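Local coordinates for malonyl CoA-acyl carrier protein transacylase (Burkholderia pseudomallei 1710b, PDB 3EZO) that probably catalyses transfer of the malonyl group from malonyl-CoA to holo-acyl carrier protein, giving malonyl-ACP and free CoA, at residues T103-A108 with I232-N237; A108-F113 with V225-P230. All coordinates share one frame; numbering follows the deposited sequence.

Interaction 1: T103-A108 with I232-N237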
loop_
_atom_site.group_PDB
_atom_site.type_symbol
_atom_site.label_atom_id
_atom_site.label_comp_id
_atom_site.label_asym_id
_atom_site.label_seq_id
_atom_site.Cartn_x
_atom_site.Cartn_y
_atom_site.Cartn_z
ATOM N N THR A 103 4.528 1.528 -6.234
ATOM C CA THR A 103 5.950 1.167 -6.116
ATOM C C THR A 103 6.246 -0.139 -6.925
ATOM O O THR A 103 7.266 -0.282 -7.602
ATOM C CB THR A 103 6.305 0.925 -4.618
ATOM O OG1 THR A 103 5.661 1.898 -3.784
ATOM C CG2 THR A 103 7.784 1.005 -4.395
ATOM N N ALA A 104 5.333 -1.098 -6.805
ATOM C CA ALA A 104 5.395 -2.322 -7.543
ATOM C C ALA A 104 5.417 -2.022 -9.039
ATOM O O ALA A 104 6.225 -2.591 -9.760
ATOM C CB ALA A 104 4.160 -3.203 -7.184
ATOM N N LEU A 105 4.539 -1.121 -9.511
ATOM C CA LEU A 105 4.507 -0.750 -10.941
ATOM C C LEU A 105 5.805 -0.102 -11.406
ATOM O O LEU A 105 6.237 -0.270 -12.585
ATOM C CB LEU A 105 3.325 0.161 -11.242
ATOM C CG LEU A 105 1.984 -0.587 -11.337
ATOM C CD1 LEU A 105 0.831 0.410 -11.406
ATOM C CD2 LEU A 105 1.915 -1.567 -12.532
ATOM N N VAL A 106 6.428 0.642 -10.493
ATOM C CA VAL A 106 7.714 1.257 -10.787
ATOM C C VAL A 106 8.800 0.215 -10.879
ATOM O O VAL A 106 9.532 0.202 -11.848
ATOM C CB VAL A 106 8.140 2.327 -9.755
ATOM C CG1 VAL A 106 9.585 2.813 -10.080
ATOM C CG2 VAL A 106 7.135 3.488 -9.744
ATOM N N ALA A 107 8.894 -0.656 -9.885
ATOM C CA ALA A 107 9.839 -1.776 -9.921
ATOM C C ALA A 107 9.657 -2.620 -11.196
ATOM O O ALA A 107 10.632 -3.070 -11.781
ATOM C CB ALA A 107 9.683 -2.649 -8.671
ATOM N N ALA A 108 8.403 -2.808 -11.629
ATOM C CA ALA A 108 8.057 -3.608 -12.840
ATOM C C ALA A 108 8.264 -2.843 -14.137
ATOM O O ALA A 108 8.022 -3.365 -15.220
ATOM C CB ALA A 108 6.536 -4.111 -12.758
ATOM N N ILE A 232 7.658 -7.248 -15.236
ATOM C CA ILE A 232 7.438 -8.221 -14.178
ATOM C C ILE A 232 5.933 -8.281 -13.957
ATOM O O ILE A 232 5.281 -7.228 -13.933
ATOM C CB ILE A 232 8.031 -7.774 -12.830
ATOM C CG1 ILE A 232 9.529 -7.475 -12.931
ATOM C CG2 ILE A 232 7.828 -8.870 -11.747
ATOM C CD1 ILE A 232 10.118 -7.012 -11.578
ATOM N N SER A 233 5.388 -9.480 -13.733
ATOM C CA SER A 233 3.954 -9.600 -13.450
ATOM C C SER A 233 3.602 -8.814 -12.193
ATOM O O SER A 233 4.260 -8.971 -11.165
ATOM C CB SER A 233 3.589 -11.074 -13.256
ATOM O OG SER A 233 3.803 -11.762 -14.471
ATOM N N VAL A 234 2.582 -7.961 -12.287
ATOM C CA VAL A 234 2.024 -7.262 -11.137
ATOM C C VAL A 234 0.589 -7.776 -10.900
ATOM O O VAL A 234 -0.243 -7.757 -11.790
ATOM C CB VAL A 234 1.993 -5.735 -11.388
ATOM C CG1 VAL A 234 1.493 -4.999 -10.218
ATOM C CG2 VAL A 234 3.403 -5.188 -11.903
ATOM N N VAL A 235 0.294 -8.224 -9.692
ATOM C CA VAL A 235 -1.071 -8.574 -9.321
ATOM C C VAL A 235 -1.733 -7.384 -8.595
ATOM O O VAL A 235 -1.189 -6.840 -7.639
ATOM C CB VAL A 235 -1.124 -9.954 -8.566
ATOM C CG1 VAL A 235 -0.275 -10.020 -7.296
ATOM C CG2 VAL A 235 -2.576 -10.345 -8.305
ATOM N N ASN A 236 -2.871 -6.922 -9.103
ATOM C CA ASN A 236 -3.485 -5.692 -8.572
ATOM C C ASN A 236 -4.413 -5.922 -7.392
ATOM O O ASN A 236 -4.975 -7.013 -7.196
ATOM C CB ASN A 236 -4.101 -4.802 -9.687
ATOM C CG ASN A 236 -5.243 -5.462 -10.464
ATOM O OD1 ASN A 236 -6.043 -6.194 -9.917
ATOM N ND2 ASN A 236 -5.315 -5.166 -11.746
ATOM N N ASN A 237 -4.553 -4.887 -6.578
ATOM C CA ASN A 237 -5.339 -4.948 -5.360
ATOM C C ASN A 237 -6.827 -5.102 -5.654
ATOM O O ASN A 237 -7.536 -5.769 -4.937
ATOM C CB ASN A 237 -5.190 -3.657 -4.570
ATOM C CG ASN A 237 -3.830 -3.472 -3.924
ATOM O OD1 ASN A 237 -3.520 -2.371 -3.472
ATOM N ND2 ASN A 237 -3.051 -4.521 -3.817
#
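Val234 CG2 lies 3.4 Å from Ala108 CB, a carbon pair closer than normal van der Waals contact and the tightest approach between the residue just after helix 99-107 and the weakly bonded strand 233-234. The same methyl meets Leu105 CD2 at 4.0 Å, with the leucine and valine side chains crossing at about a right angle. One torsion sets this up at Val234: chi1 of -177° puts CG1 anti to the backbone N and leaves CG2 beside that N, turned to the helix end, while Leu105 reaches in only with its tip. Val234 CG1 looks further back along the helix, 4.4 Å from Ala104 CB. Two residues earlier in the chain, Ile232 CB packs on the same Ala108 CB at 4.0 Å, and its CD1 extends to Ala107 O, also at 4.0 Å. Backbone bonds from Ser233 and Val235 to Val94 hold the strand beside strand 93-96, and Val94 also touches Ala104 and Val234. Beyond the strand, Asn237 OD1 accepts from the N of Ser98, the predicted active-site serine, and its ND2 bonds Gly96 O. All the touching residues are buried and the side-chain pairs are carbon against carbon, with some aliphatic carbons near carbonyl oxygens, so close fit and exclusion of water, rather than polar pairing, join helix to sheet edge here.

Interaction 2: A108-F113 with V225-P230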
loop_
_atom_site.group_PDB
_atom_site.type_symbol
_atom_site.label_atom_id
_atom_site.label_comp_id
_atom_site.label_asym_id
_atom_site.label_seq_id
_atom_site.Cartn_x
_atom_site.Cartn_y
_atom_site.Cartn_z
ATOM N N ALA A 108 8.403 -2.808 -11.629
ATOM C CA ALA A 108 8.057 -3.608 -12.840
ATOM C C ALA A 108 8.264 -2.843 -14.137
ATOM O O ALA A 108 8.022 -3.365 -15.220
ATOM C CB ALA A 108 6.536 -4.111 -12.758
ATOM N N GLY A 109 8.714 -1.607 -14.061
ATOM C CA GLY A 109 9.014 -0.845 -15.298
ATOM C C GLY A 109 7.766 -0.295 -15.982
ATOM O O GLY A 109 7.818 0.190 -17.096
ATOM N N ALA A 110 6.614 -0.377 -15.323
ATOM C CA ALA A 110 5.390 0.146 -15.922
ATOM C C ALA A 110 5.301 1.688 -15.843
ATOM O O ALA A 110 4.747 2.319 -16.724
ATOM C CB ALA A 110 4.149 -0.549 -15.269
ATOM N N ILE A 111 5.819 2.268 -14.756
ATOM C CA ILE A 111 5.752 3.698 -14.518
ATOM C C ILE A 111 7.153 4.163 -14.107
ATOM O O ILE A 111 7.741 3.593 -13.213
ATOM C CB ILE A 111 4.740 4.056 -13.389
ATOM C CG1 ILE A 111 3.304 3.602 -13.745
ATOM C CG2 ILE A 111 4.716 5.603 -13.120
ATOM C CD1 ILE A 111 2.259 3.806 -12.568
ATOM N N ALA A 112 7.688 5.178 -14.754
ATOM C CA ALA A 112 9.000 5.669 -14.350
ATOM C C ALA A 112 8.902 6.292 -12.944
ATOM O O ALA A 112 7.934 7.000 -12.627
ATOM C CB ALA A 112 9.540 6.704 -15.393
ATOM N N PHE A 113 9.886 6.020 -12.106
ATOM C CA PHE A 113 9.922 6.582 -10.754
ATOM C C PHE A 113 9.728 8.086 -10.755
ATOM O O PHE A 113 8.961 8.594 -9.965
ATOM C CB PHE A 113 11.182 6.152 -10.019
ATOM C CG PHE A 113 11.306 6.695 -8.596
ATOM C CD1 PHE A 113 10.311 6.475 -7.644
ATOM C CD2 PHE A 113 12.441 7.405 -8.215
ATOM C CE1 PHE A 113 10.428 6.967 -6.312
ATOM C CE2 PHE A 113 12.598 7.874 -6.886
ATOM C CZ PHE A 113 11.582 7.656 -5.938
ATOM N N VAL A 225 -0.235 10.207 -18.140
ATOM C CA VAL A 225 0.949 9.501 -17.642
ATOM C C VAL A 225 1.292 8.379 -18.612
ATOM O O VAL A 225 0.396 7.627 -19.048
ATOM C CB VAL A 225 0.722 8.954 -16.234
ATOM C CG1 VAL A 225 1.897 8.141 -15.756
ATOM C CG2 VAL A 225 0.371 10.119 -15.256
ATOM N N ASP A 226 2.568 8.290 -18.984
ATOM C CA ASP A 226 3.039 7.228 -19.874
ATOM C C ASP A 226 3.199 5.935 -19.108
ATOM O O ASP A 226 4.166 5.766 -18.379
ATOM C CB ASP A 226 4.413 7.576 -20.475
ATOM C CG ASP A 226 4.845 6.571 -21.552
ATOM O OD1 ASP A 226 3.957 6.055 -22.270
ATOM O OD2 ASP A 226 6.044 6.308 -21.688
ATOM N N VAL A 227 2.253 5.035 -19.231
ATOM C CA VAL A 227 2.362 3.776 -18.556
ATOM C C VAL A 227 2.742 2.778 -19.634
ATOM O O VAL A 227 2.165 2.806 -20.707
ATOM C CB VAL A 227 1.034 3.372 -17.855
ATOM C CG1 VAL A 227 1.121 1.928 -17.328
ATOM C CG2 VAL A 227 0.661 4.409 -16.743
ATOM N N LYS A 228 3.698 1.911 -19.308
ATOM C CA LYS A 228 4.225 0.893 -20.188
ATOM C C LYS A 228 3.880 -0.495 -19.690
ATOM O O LYS A 228 3.674 -0.687 -18.485
ATOM C CB LYS A 228 5.744 0.975 -20.148
ATOM C CG LYS A 228 6.320 2.301 -20.537
ATOM C CD LYS A 228 7.096 2.231 -21.801
ATOM C CE LYS A 228 8.076 3.387 -21.887
ATOM N NZ LYS A 228 8.518 3.504 -23.278
ATOM N N ALA A 229 3.892 -1.481 -20.588
ATOM C CA ALA A 229 3.602 -2.877 -20.212
ATOM C C ALA A 229 4.691 -3.352 -19.260
ATOM O O ALA A 229 5.851 -3.146 -19.545
ATOM C CB ALA A 229 3.574 -3.791 -21.463
ATOM N N PRO A 230 4.316 -3.986 -18.135
ATOM C CA PRO A 230 5.330 -4.343 -17.143
ATOM C C PRO A 230 6.270 -5.460 -17.600
ATOM O O PRO A 230 5.882 -6.335 -18.351
ATOM C CB PRO A 230 4.523 -4.752 -15.897
ATOM C CG PRO A 230 3.123 -4.791 -16.280
ATOM C CD PRO A 230 2.936 -4.176 -17.641
HETATM O O HOH W 1 8.570 -2.170 -19.080
HETATM O O HOH W 2 6.037 6.655 -16.643
#
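A Schellman motif ends helix 99-107 at Gly109, whose positive phi (78°) turns the chain into the loop leading to helix 113-128; the directions of 108-111 and 226-230 are 174° apart, so the two run antiparallel. One direct hydrogen bond joins them. The Lys228 N-H donates to Ala110 O, with 2.8 Å between Lys228 N and that oxygen, almost straight at 172°, and meets a lone pair in the carbonyl plane. Val227 CA adds a CA-H...O contact to Ala110 O at 3.3 Å, so that oxygen is approached by both N-H and C-H. The return contact runs from Ala110 CA to Lys228 O at 3.2 Å, and Ala110 CB rests near the same oxygen. Around this centre, the side chains of Ile111 and Val227 run alongside each other in the same direction, with Ile111 CG1 4.1 Å from Val227 CG2. At the other end Pro230 CB packs against Ala108 CB at 3.8 Å. Two waters extend the pairing: one donates to both Gly109 O and Ala229 O, while the other accepts from Ala112 N, at the N-cap position of the next helix, and donates to Asp226 O at 2.7 Å. Val227 and Pro230 also touch Ile249 of helix 246-256. With neither segment a regular strand, the geometry is that of two antiparallel connecting loops, pinned by one main-chain bond and bridged by water beside a Schellman-capped helix end.

Ala108 belongs to both contacts, whose centres are 9 Å apart on the same side of the chain's centre. Along the sequence, interaction 2 falls within the chain span that interaction 1 closes: helix 99-107 runs into loop 108-113, and loop 225-230 runs into strand 233-234. A probable hydrogen bond from Ala110 N to Leu105 O (2.8 Å) and packing of Leu105 CD1 on Ile111 CD1 tie the two together, and Ala108 also bonds Lys231 through the backbone. Interaction 1 is buried against the edge of the parallel sheet; interaction 2 lies further out, about 17 Å from the chain's centre. Both involve the C-terminal end of helix 99-107, whose start follows Ser98, the predicted active-site serine.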